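Local coordinates for protein HcgC (Methanococcus maripaludis S2, PDB 5O4J) that methylates a pyridinol carbon with S-adenosylmethionine, a step that probably belongs to biosynthesis of the iron-guanylylpyridinol cofactor of [Fe]-hydrogenase, at residues A[121-126]-A[153-158]; A[133-138]-A[146-151]; A[164-169]-A[254-259]. All blocks are in the same frame, centred on the assembly; numbering follows the deposited sequence. Where two conformers were deposited one is given.

How the contacts relate
The three contacts lie along the mixed sheet of a Rossmann-like domain, from beside strand 130-134 to the outermost strand 253-259, and their chemistry changes on the way. Contact 1, partly buried, sets helix 120-123 and the turn after it against the loop before strand 159-167 by apolar packing, with no hydrogen bond across it. Contact 2, largely buried, belongs to the unit of strand 130-134, helix 142-147 and strand 159-167 and depends on charge; it touches contact 1 where Leu154 packs on Val133. Contact 3 lies at the surface, where backbone hydrogen bonds pair strand 159-167 with strand 253-259. A salt bridge from Asp135 to Lys164 ties contacts 2 and 3 together.

Contact 1: residues A[121-126]-A[153-158]; sequences DLISKF and RLCVGA
Ile123, on a short helix, makes the largest share of this contact, and its two branches divide the work. CB points at the facing loop. From it CG2, anti to the backbone N (chi1 of CG1 -64°), drops between three partners: the carbonyl O of Arg153 at 3.5 Å from CG2, the SG of Cys155, and the CG2 methyl of Val156 at 3.7 Å from the same CG2. The other branch runs out through CG1, extended at chi2 178°, so that CD1 lies against the aliphatic base of Arg153, 3.6 Å from its CB. Val156 answers from the loop. Its CG2 meets the carbonyl O of Ile123 at 3.5 Å, whereas CG1 reaches over the turn to the O of Phe126, 3.3 Å away. That turn, type I from Ile123 to Phe126, is closed by the bond from Phe126 N to Ile123 O, and Ser124 OG binds Asp121 O at 2.6 Å from above the carbonyl plane. No hydrogen bond crosses between the segments; the guanidinium of Arg153 instead turns away to Asp111, Gly114 and Asn149. Ile123 and Val156 also rest on Leu131 of strand 130-134. The arrangement is that of a Rossmann-like alpha/beta domain, in which a helix and the turn after it pack with the loop leading to a later strand, beside a strand of the central sheet.

Contact 2: residues A[133-138]-A[146-151]; sequences VEDPKG and KIDNTD. With SAH (S-adenosyl-L-homocysteine), chain E.
Charge dominates the meeting of 133-138 with 146-151. Lys137, its chain bent at chi3 and chi4 (-58° and -60°), curls its ammonium between two carboxylates: NZ lies 2.8 Å from Asp148 OD2 across the contact and 2.8 Å from Asp135 OD1 within its own segment, meeting each oxygen from above the carboxylate plane. The two acids come close, Asp135 OD1 to Asp148 OD1 being 4.0 Å, a repulsion that the shared lysine probably offsets. A water that accepts from NZ donates in turn to Asp151 OD2, and Asp135 OD2 has its own salt bridge to Lys164.

Hydrogen bonds fix the carboxylates. Asp135 OD1 also accepts the backbone N of Lys137 at 2.9 Å, which makes an Asx turn, while Thr150 OG1 donates a hydrogen bond to the syn lone pair of Asp148 OD1 at 2.7 Å. Both aspartates place CG anti to their backbone N.

Packing fills in the remainder. Pro136 CD meets Thr150 OG1 tip to tip at 3.3 Å, and the CG2 methyl of Thr150 slides past Val133 CG1.

Glu134 points away from all this; OE2 pairs with Lys29 and OE1 weakly accepts the amine N of S-adenosyl-L-homocysteine at 3.1 Å. The network thus joins the loop after strand 130-134 to the residues after helix 142-147 in a Rossmann-like beta-alpha-beta unit, where Glu134 meets the demethylated cosubstrate and Pro136 touches a second ligand, an iminopropanoic acid.

Contact 3: residues A[164-169]-A[254-259]; sequences KTYRSS and DSFVKE. With LI (lithium ion), chain I; SO4 (sulfate ion), chain P.
Two antiparallel strands are joined here by four nearly straight backbone hydrogen bonds. At Lys164 the pair with Phe256 is hydrogen-bonded both ways, N to Phe256 O at 2.8 Å and O from Phe256 N at 2.9 Å. The Lys164 O also lies over one face of the Phe256 ring, toward its rim. The lysine tip bends (chi4 -64°) to Asp135, and its NZ shares a sulfate with Lys258. Thr165 faces Ser255 in a non-hydrogen-bonded pair, where Ser255 OG donates to Thr165 OG1 over 2.8 Å. An alanine here would remove that hydroxyl and the CG2 methyl, and would probably leave Ser255 OG without this acceptor. Tyr166 pairs with Asp254, its N to Asp254 O at 3.0 Å and its O from Asp254 N at 2.8 Å, while Phe256 CZ approaches the tyrosine ring edge, 3.8 Å from CE2. Beyond the strand, Ser169 OG binds a lithium ion at 2.5 Å. Helices 18-37 and 177-193 cover the Thr165 and Ser255 face; on the other, His140 of a neighbouring subunit meets Tyr166 and Asp254. Within the sheet, strand 159-167 lies between strands 130-134 and 253-259.

Contact 1: residues A[121-126]-A[153-158]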
loop_
_atom_site.group_PDB
_atom_site.type_symbol
_atom_site.label_atom_id
_atom_site.label_comp_id
_atom_site.label_asym_id
_atom_site.label_seq_id
_atom_site.Cartn_x
_atom_site.Cartn_y
_atom_site.Cartn_z
ATOM N N ASP A 121 29.080 -22.875 -17.770
ATOM C CA ASP A 121 30.144 -23.821 -18.087
ATOM C C ASP A 121 29.783 -25.234 -17.629
ATOM O O ASP A 121 29.989 -26.206 -18.363
ATOM C CB ASP A 121 31.450 -23.349 -17.437
ATOM C CG ASP A 121 32.663 -24.127 -17.913
ATOM O OD1 ASP A 121 32.568 -25.357 -18.102
ATOM O OD2 ASP A 121 33.725 -23.497 -18.096
ATOM N N LEU A 122 29.269 -25.373 -16.397
ATOM C CA LEU A 122 28.895 -26.697 -15.905
ATOM C C LEU A 122 27.702 -27.263 -16.672
ATOM O O LEU A 122 27.683 -28.450 -17.020
ATOM C CB LEU A 122 28.593 -26.637 -14.408
ATOM C CG LEU A 122 28.094 -27.940 -13.771
ATOM C CD1 LEU A 122 29.111 -29.059 -13.936
ATOM C CD2 LEU A 122 27.787 -27.717 -12.294
ATOM N N ILE A 123 26.701 -26.431 -16.945
ATOM C CA ILE A 123 25.548 -26.887 -17.712
ATOM C C ILE A 123 25.983 -27.370 -19.091
ATOM O O ILE A 123 25.474 -28.374 -19.602
ATOM C CB ILE A 123 24.503 -25.764 -17.800
ATOM C CG1 ILE A 123 23.978 -25.451 -16.397
ATOM C CG2 ILE A 123 23.378 -26.150 -18.778
ATOM C CD1 ILE A 123 22.985 -24.326 -16.336
ATOM N N SER A 124 26.939 -26.671 -19.707
ATOM C CA SER A 124 27.406 -27.042 -21.039
ATOM C C SER A 124 28.033 -28.430 -21.077
ATOM O O SER A 124 28.256 -28.962 -22.172
ATOM C CB SER A 124 28.416 -26.011 -21.543
ATOM O OG SER A 124 29.683 -26.211 -20.941
ATOM N N LYS A 125 28.337 -29.023 -19.925
ATOM C CA LYS A 125 28.927 -30.352 -19.899
ATOM C C LYS A 125 27.902 -31.456 -20.117
ATOM O O LYS A 125 28.289 -32.622 -20.248
ATOM C CB LYS A 125 29.659 -30.568 -18.573
ATOM C CG LYS A 125 30.688 -29.484 -18.277
ATOM C CD LYS A 125 32.050 -30.063 -17.945
ATOM C CE LYS A 125 33.108 -28.970 -17.813
ATOM N NZ LYS A 125 33.466 -28.358 -19.127
ATOM N N PHE A 126 26.617 -31.115 -20.180
ATOM C CA PHE A 126 25.552 -32.082 -20.387
ATOM C C PHE A 126 24.990 -31.956 -21.797
ATOM O O PHE A 126 25.167 -30.943 -22.481
ATOM C CB PHE A 126 24.444 -31.885 -19.345
ATOM C CG PHE A 126 24.951 -31.920 -17.937
ATOM C CD1 PHE A 126 25.323 -33.123 -17.354
ATOM C CD2 PHE A 126 25.087 -30.753 -17.204
ATOM C CE1 PHE A 126 25.805 -33.162 -16.061
ATOM C CE2 PHE A 126 25.574 -30.785 -15.911
ATOM C CZ PHE A 126 25.933 -31.992 -15.338
ATOM N N ARG A 153 22.507 -19.673 -19.272
ATOM C CA ARG A 153 22.471 -21.062 -18.844
ATOM C C ARG A 153 21.696 -21.961 -19.800
ATOM O O ARG A 153 21.755 -23.186 -19.659
ATOM C CB ARG A 153 21.852 -21.144 -17.443
ATOM C CG ARG A 153 22.654 -20.373 -16.407
ATOM C CD ARG A 153 22.094 -20.560 -15.009
ATOM N NE ARG A 153 22.505 -19.484 -14.110
ATOM C CZ ARG A 153 22.292 -19.481 -12.797
ATOM N NH1 ARG A 153 21.678 -20.508 -12.214
ATOM N NH2 ARG A 153 22.701 -18.452 -12.065
ATOM N N LEU A 154 20.960 -21.387 -20.744
ATOM C CA LEU A 154 20.149 -22.166 -21.681
ATOM C C LEU A 154 20.976 -22.540 -22.909
ATOM O O LEU A 154 20.666 -22.174 -24.041
ATOM C CB LEU A 154 18.910 -21.380 -22.081
ATOM C CG LEU A 154 17.883 -21.150 -20.987
ATOM C CD1 LEU A 154 17.066 -19.921 -21.337
ATOM C CD2 LEU A 154 17.007 -22.388 -20.831
ATOM N N CYS A 155 22.037 -23.300 -22.668
ATOM C CA CYS A 155 23.044 -23.543 -23.695
ATOM C C CYS A 155 23.114 -24.986 -24.173
ATOM O O CYS A 155 23.935 -25.288 -25.045
ATOM C CB CYS A 155 24.422 -23.101 -23.188
ATOM S SG CYS A 155 24.895 -23.794 -21.604
ATOM N N VAL A 156 22.303 -25.889 -23.627
ATOM C CA VAL A 156 22.267 -27.281 -24.064
ATOM C C VAL A 156 20.818 -27.746 -24.060
ATOM O O VAL A 156 19.925 -27.066 -23.554
ATOM C CB VAL A 156 23.133 -28.199 -23.175
ATOM C CG1 VAL A 156 24.600 -27.787 -23.270
ATOM C CG2 VAL A 156 22.656 -28.171 -21.735
ATOM N N GLY A 157 20.589 -28.924 -24.636
ATOM C CA GLY A 157 19.260 -29.503 -24.654
ATOM C C GLY A 157 18.511 -29.320 -25.961
ATOM O O GLY A 157 18.516 -28.232 -26.546
ATOM N N ALA A 158 17.851 -30.382 -26.426
ATOM C CA ALA A 158 17.056 -30.294 -27.647
ATOM C C ALA A 158 15.804 -29.453 -27.428
ATOM O O ALA A 158 15.344 -28.749 -28.336
ATOM C CB ALA A 158 16.675 -31.695 -28.122
#

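Contact 2: residues A[133-138]-A[146-151]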
loop_
_atom_site.group_PDB
_atom_site.type_symbol
_atom_site.label_atom_id
_atom_site.label_comp_id
_atom_site.label_asym_id
_atom_site.label_seq_id
_atom_site.Cartn_x
_atom_site.Cartn_y
_atom_site.Cartn_z
ATOM N N VAL A 133 15.657 -24.289 -16.875
ATOM C CA VAL A 133 16.356 -23.381 -15.972
ATOM C C VAL A 133 15.311 -22.520 -15.281
ATOM O O VAL A 133 14.454 -21.926 -15.944
ATOM C CB VAL A 133 17.376 -22.497 -16.715
ATOM C CG1 VAL A 133 18.042 -21.480 -15.766
ATOM C CG2 VAL A 133 18.428 -23.349 -17.392
ATOM N N GLU A 134 15.359 -22.463 -13.951
ATOM C CA GLU A 134 14.445 -21.597 -13.235
ATOM C C GLU A 134 14.942 -20.163 -13.315
ATOM O O GLU A 134 16.103 -19.882 -13.006
ATOM C CB GLU A 134 14.286 -22.025 -11.775
ATOM C CG GLU A 134 13.252 -21.168 -11.052
ATOM C CD GLU A 134 12.893 -21.680 -9.680
ATOM O OE1 GLU A 134 13.645 -22.511 -9.134
ATOM O OE2 GLU A 134 11.849 -21.240 -9.161
ATOM N N ASP A 135 14.072 -19.266 -13.780
ATOM C CA ASP A 135 14.366 -17.836 -13.819
ATOM C C ASP A 135 14.086 -17.247 -12.437
ATOM O O ASP A 135 12.925 -17.218 -12.000
ATOM C CB ASP A 135 13.514 -17.168 -14.899
ATOM C CG ASP A 135 13.715 -15.665 -14.986
ATOM O OD1 ASP A 135 14.575 -15.107 -14.272
ATOM O OD2 ASP A 135 12.991 -15.037 -15.795
ATOM N N PRO A 136 15.117 -16.784 -11.713
ATOM C CA PRO A 136 14.882 -16.227 -10.371
ATOM C C PRO A 136 14.272 -14.837 -10.389
ATOM O O PRO A 136 13.781 -14.377 -9.350
ATOM C CB PRO A 136 16.287 -16.191 -9.759
ATOM C CG PRO A 136 17.167 -15.944 -10.922
ATOM C CD PRO A 136 16.545 -16.716 -12.077
ATOM N N LYS A 137 14.304 -14.145 -11.523
ATOM C CA LYS A 137 13.741 -12.807 -11.589
ATOM C C LYS A 137 12.240 -12.858 -11.371
ATOM O O LYS A 137 11.544 -13.681 -11.971
ATOM C CB LYS A 137 14.036 -12.172 -12.938
ATOM C CG LYS A 137 15.515 -11.977 -13.214
ATOM C CD LYS A 137 15.737 -11.156 -14.488
ATOM C CE LYS A 137 15.090 -11.792 -15.717
ATOM N NZ LYS A 137 15.609 -13.155 -16.002
ATOM N N GLY A 138 11.751 -11.968 -10.523
ATOM C CA GLY A 138 10.332 -11.741 -10.361
ATOM C C GLY A 138 9.924 -10.533 -11.176
ATOM O O GLY A 138 10.224 -10.463 -12.374
ATOM N N LYS A 146 20.557 -7.220 -13.195
ATOM C CA LYS A 146 21.965 -7.107 -13.582
ATOM C C LYS A 146 22.765 -8.349 -13.200
ATOM O O LYS A 146 23.726 -8.708 -13.892
ATOM C CB LYS A 146 22.578 -5.866 -12.927
ATOM C CG LYS A 146 24.001 -5.547 -13.356
ATOM C CD LYS A 146 24.588 -4.407 -12.528
ATOM C CE LYS A 146 26.016 -4.703 -12.078
ATOM N NZ LYS A 146 26.910 -5.092 -13.203
ATOM N N ILE A 147 22.408 -9.005 -12.096
ATOM C CA ILE A 147 23.168 -10.169 -11.642
ATOM C C ILE A 147 22.631 -11.465 -12.219
ATOM O O ILE A 147 23.317 -12.496 -12.143
ATOM C CB ILE A 147 23.193 -10.248 -10.103
ATOM C CG1 ILE A 147 24.289 -11.212 -9.643
ATOM C CG2 ILE A 147 21.840 -10.685 -9.542
ATOM C CD1 ILE A 147 24.863 -10.869 -8.294
ATOM N N ASP A 148 21.439 -11.443 -12.809
ATOM C CA ASP A 148 20.853 -12.637 -13.392
ATOM C C ASP A 148 21.555 -13.004 -14.695
ATOM O O ASP A 148 21.915 -12.130 -15.488
ATOM C CB ASP A 148 19.372 -12.401 -13.664
ATOM C CG ASP A 148 18.731 -13.542 -14.410
ATOM O OD1 ASP A 148 18.562 -14.627 -13.820
ATOM O OD2 ASP A 148 18.407 -13.352 -15.596
ATOM N N ASN A 149 21.743 -14.307 -14.922
ATOM C CA ASN A 149 22.295 -14.782 -16.196
ATOM C C ASN A 149 21.556 -16.025 -16.673
ATOM O O ASN A 149 22.144 -16.924 -17.284
ATOM C CB ASN A 149 23.791 -15.063 -16.078
ATOM C CG ASN A 149 24.091 -16.238 -15.173
ATOM O OD1 ASN A 149 23.246 -16.655 -14.391
ATOM N ND2 ASN A 149 25.310 -16.780 -15.282
ATOM N N THR A 150 20.247 -16.073 -16.421
ATOM C CA THR A 150 19.426 -17.213 -16.813
ATOM C C THR A 150 19.605 -17.574 -18.282
ATOM O O THR A 150 19.733 -18.751 -18.631
ATOM C CB THR A 150 17.951 -16.899 -16.522
ATOM O OG1 THR A 150 17.748 -16.827 -15.109
ATOM C CG2 THR A 150 17.009 -17.960 -17.116
ATOM N N ASP A 151 19.563 -16.573 -19.161
ATOM C CA ASP A 151 19.626 -16.843 -20.594
ATOM C C ASP A 151 20.932 -17.517 -20.982
ATOM O O ASP A 151 20.954 -18.347 -21.901
ATOM C CB ASP A 151 19.454 -15.542 -21.376
ATOM C CG ASP A 151 18.067 -14.944 -21.218
ATOM O OD1 ASP A 151 17.091 -15.558 -21.693
ATOM O OD2 ASP A 151 17.954 -13.859 -20.608
HETATM N N SAH E . 14.925 -20.982 -6.788
HETATM C CA SAH E . 14.892 -21.810 -5.545
HETATM C CB SAH E . 15.919 -21.277 -4.548
HETATM C CG SAH E . 17.336 -21.708 -4.918
HETATM S SD SAH E . 18.522 -21.216 -3.691
HETATM C C SAH E . 13.538 -21.788 -4.895
HETATM O O SAH E . 13.375 -22.424 -3.825
HETATM O OXT SAH E . 12.646 -21.127 -5.444
HETATM C "C5'" SAH E . 20.010 -21.922 -4.336
HETATM C "C4'" SAH E . 20.136 -23.417 -4.061
HETATM O "O4'" SAH E . 21.068 -23.972 -4.998
HETATM C "C3'" SAH E . 20.724 -23.683 -2.689
HETATM O "O3'" SAH E . 20.283 -24.949 -2.172
HETATM C "C2'" SAH E . 22.205 -23.678 -2.986
HETATM O "O2'" SAH E . 23.009 -24.341 -2.005
HETATM C "C1'" SAH E . 22.253 -24.393 -4.315
HETATM N N9 SAH E . 23.394 -24.013 -5.163
HETATM C C8 SAH E . 23.911 -22.773 -5.320
HETATM N N7 SAH E . 24.933 -22.817 -6.212
HETATM C C5 SAH E . 25.043 -24.091 -6.636
HETATM C C6 SAH E . 25.905 -24.825 -7.582
HETATM N N6 SAH E . 26.877 -24.174 -8.260
HETATM N N1 SAH E . 25.690 -26.147 -7.729
HETATM C C2 SAH E . 24.724 -26.802 -7.067
HETATM N N3 SAH E . 23.903 -26.203 -6.188
HETATM C C4 SAH E . 24.024 -24.875 -5.946
HETATM O O HOH W 1 15.480 -14.371 -18.556
#

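Contact 3: residues A[164-169]-A[254-259]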
loop_
_atom_site.group_PDB
_atom_site.type_symbol
_atom_site.label_atom_id
_atom_site.label_comp_id
_atom_site.label_asym_id
_atom_site.label_seq_id
_atom_site.Cartn_x
_atom_site.Cartn_y
_atom_site.Cartn_z
ATOM N N LYS A 164 9.120 -19.919 -14.693
ATOM C CA LYS A 164 8.821 -18.597 -14.167
ATOM C C LYS A 164 7.707 -18.702 -13.135
ATOM O O LYS A 164 6.783 -19.508 -13.284
ATOM C CB LYS A 164 8.414 -17.636 -15.289
ATOM C CG LYS A 164 9.461 -17.490 -16.403
ATOM C CD LYS A 164 8.924 -16.620 -17.543
ATOM C CE LYS A 164 9.982 -16.373 -18.620
ATOM N NZ LYS A 164 11.167 -15.594 -18.139
ATOM N N THR A 165 7.790 -17.882 -12.092
ATOM C CA THR A 165 6.772 -17.885 -11.052
ATOM C C THR A 165 6.549 -16.460 -10.578
ATOM O O THR A 165 7.486 -15.799 -10.113
ATOM C CB THR A 165 7.165 -18.793 -9.879
ATOM O OG1 THR A 165 7.543 -20.093 -10.360
ATOM C CG2 THR A 165 5.994 -18.952 -8.932
ATOM N N TYR A 166 5.300 -16.003 -10.676
ATOM C CA TYR A 166 4.917 -14.656 -10.286
ATOM C C TYR A 166 3.653 -14.714 -9.442
ATOM O O TYR A 166 2.958 -15.734 -9.375
ATOM C CB TYR A 166 4.651 -13.758 -11.497
ATOM C CG TYR A 166 5.733 -13.783 -12.542
ATOM C CD1 TYR A 166 6.986 -13.248 -12.287
ATOM C CD2 TYR A 166 5.495 -14.330 -13.800
ATOM C CE1 TYR A 166 7.978 -13.268 -13.257
ATOM C CE2 TYR A 166 6.478 -14.349 -14.770
ATOM C CZ TYR A 166 7.708 -13.825 -14.500
ATOM O OH TYR A 166 8.678 -13.850 -15.485
ATOM N N ARG A 167 3.339 -13.586 -8.825
ATOM C CA ARG A 167 2.067 -13.412 -8.138
ATOM C C ARG A 167 1.160 -12.531 -8.994
ATOM O O ARG A 167 1.530 -11.408 -9.361
ATOM C CB ARG A 167 2.280 -12.802 -6.751
ATOM C CG ARG A 167 3.164 -13.660 -5.854
ATOM C CD ARG A 167 3.051 -13.248 -4.384
ATOM N NE ARG A 167 3.562 -11.901 -4.181
ATOM C CZ ARG A 167 3.013 -10.978 -3.401
ATOM N NH1 ARG A 167 3.585 -9.792 -3.290
ATOM N NH2 ARG A 167 1.898 -11.226 -2.736
ATOM N N SER A 168 -0.018 -13.046 -9.342
ATOM C CA SER A 168 -0.970 -12.252 -10.099
ATOM C C SER A 168 -1.364 -11.014 -9.302
ATOM O O SER A 168 -1.727 -11.107 -8.130
ATOM C CB SER A 168 -2.205 -13.094 -10.427
ATOM O OG SER A 168 -2.970 -13.337 -9.261
ATOM N N SER A 169 -1.252 -9.847 -9.934
ATOM C CA SER A 169 -1.637 -8.537 -9.410
ATOM C C SER A 169 -0.760 -8.005 -8.281
ATOM O O SER A 169 -1.066 -6.933 -7.754
ATOM C CB SER A 169 -3.089 -8.517 -8.916
ATOM O OG SER A 169 -3.973 -8.698 -10.003
ATOM N N ASP A 254 1.390 -18.031 -9.624
ATOM C CA ASP A 254 1.228 -18.632 -10.941
ATOM C C ASP A 254 2.610 -19.036 -11.430
ATOM O O ASP A 254 3.489 -18.178 -11.559
ATOM C CB ASP A 254 0.577 -17.621 -11.883
ATOM C CG ASP A 254 0.081 -18.238 -13.161
ATOM O OD1 ASP A 254 -0.019 -19.482 -13.229
ATOM O OD2 ASP A 254 -0.210 -17.460 -14.091
ATOM N N SER A 255 2.819 -20.340 -11.639
ATOM C CA SER A 255 4.092 -20.886 -12.100
ATOM C C SER A 255 3.911 -21.558 -13.452
ATOM O O SER A 255 2.920 -22.259 -13.681
ATOM C CB SER A 255 4.656 -21.904 -11.108
ATOM O OG SER A 255 5.991 -22.221 -11.443
ATOM N N PHE A 256 4.855 -21.331 -14.360
ATOM C CA PHE A 256 4.745 -21.927 -15.687
ATOM C C PHE A 256 6.121 -21.974 -16.325
ATOM O O PHE A 256 6.992 -21.157 -16.013
ATOM C CB PHE A 256 3.763 -21.156 -16.578
ATOM C CG PHE A 256 4.019 -19.675 -16.633
ATOM C CD1 PHE A 256 3.475 -18.830 -15.668
ATOM C CD2 PHE A 256 4.790 -19.127 -17.645
ATOM C CE1 PHE A 256 3.706 -17.461 -15.717
ATOM C CE2 PHE A 256 5.030 -17.766 -17.696
ATOM C CZ PHE A 256 4.478 -16.933 -16.735
ATOM N N VAL A 257 6.316 -22.947 -17.210
ATOM C CA VAL A 257 7.541 -23.036 -17.986
ATOM C C VAL A 257 7.273 -22.441 -19.358
ATOM O O VAL A 257 6.366 -22.883 -20.080
ATOM C CB VAL A 257 8.055 -24.478 -18.103
ATOM C CG1 VAL A 257 9.403 -24.464 -18.850
ATOM C CG2 VAL A 257 8.209 -25.111 -16.729
ATOM N N LYS A 258 8.056 -21.436 -19.712
ATOM C CA LYS A 258 8.002 -20.850 -21.042
ATOM C C LYS A 258 9.042 -21.541 -21.911
ATOM O O LYS A 258 10.234 -21.545 -21.585
ATOM C CB LYS A 258 8.253 -19.347 -20.996
ATOM C CG LYS A 258 8.129 -18.690 -22.364
ATOM C CD LYS A 258 8.513 -17.236 -22.339
ATOM C CE LYS A 258 8.530 -16.688 -23.758
ATOM N NZ LYS A 258 9.011 -15.285 -23.813
ATOM N N GLU A 259 8.601 -22.110 -23.022
ATOM C CA GLU A 259 9.550 -22.744 -23.916
ATOM C C GLU A 259 10.464 -21.693 -24.516
ATOM O O GLU A 259 10.023 -20.614 -24.923
ATOM C CB GLU A 259 8.835 -23.520 -25.019
ATOM C CG GLU A 259 9.814 -24.308 -25.885
ATOM C CD GLU A 259 9.154 -25.424 -26.673
ATOM O OE1 GLU A 259 9.731 -25.841 -27.698
ATOM O OE2 GLU A 259 8.068 -25.888 -26.264
HETATM LI LI LI I . -4.356 -10.383 -11.869
HETATM S S SO4 P . 11.114 -13.448 -21.599
HETATM O O1 SO4 P . 10.853 -14.890 -21.788
HETATM O O2 SO4 P . 11.978 -12.971 -22.697
HETATM O O3 SO4 P . 9.826 -12.719 -21.620
HETATM O O4 SO4 P . 11.798 -13.231 -20.305
HETATM O O HOH W 2 -4.813 -12.522 -12.755
#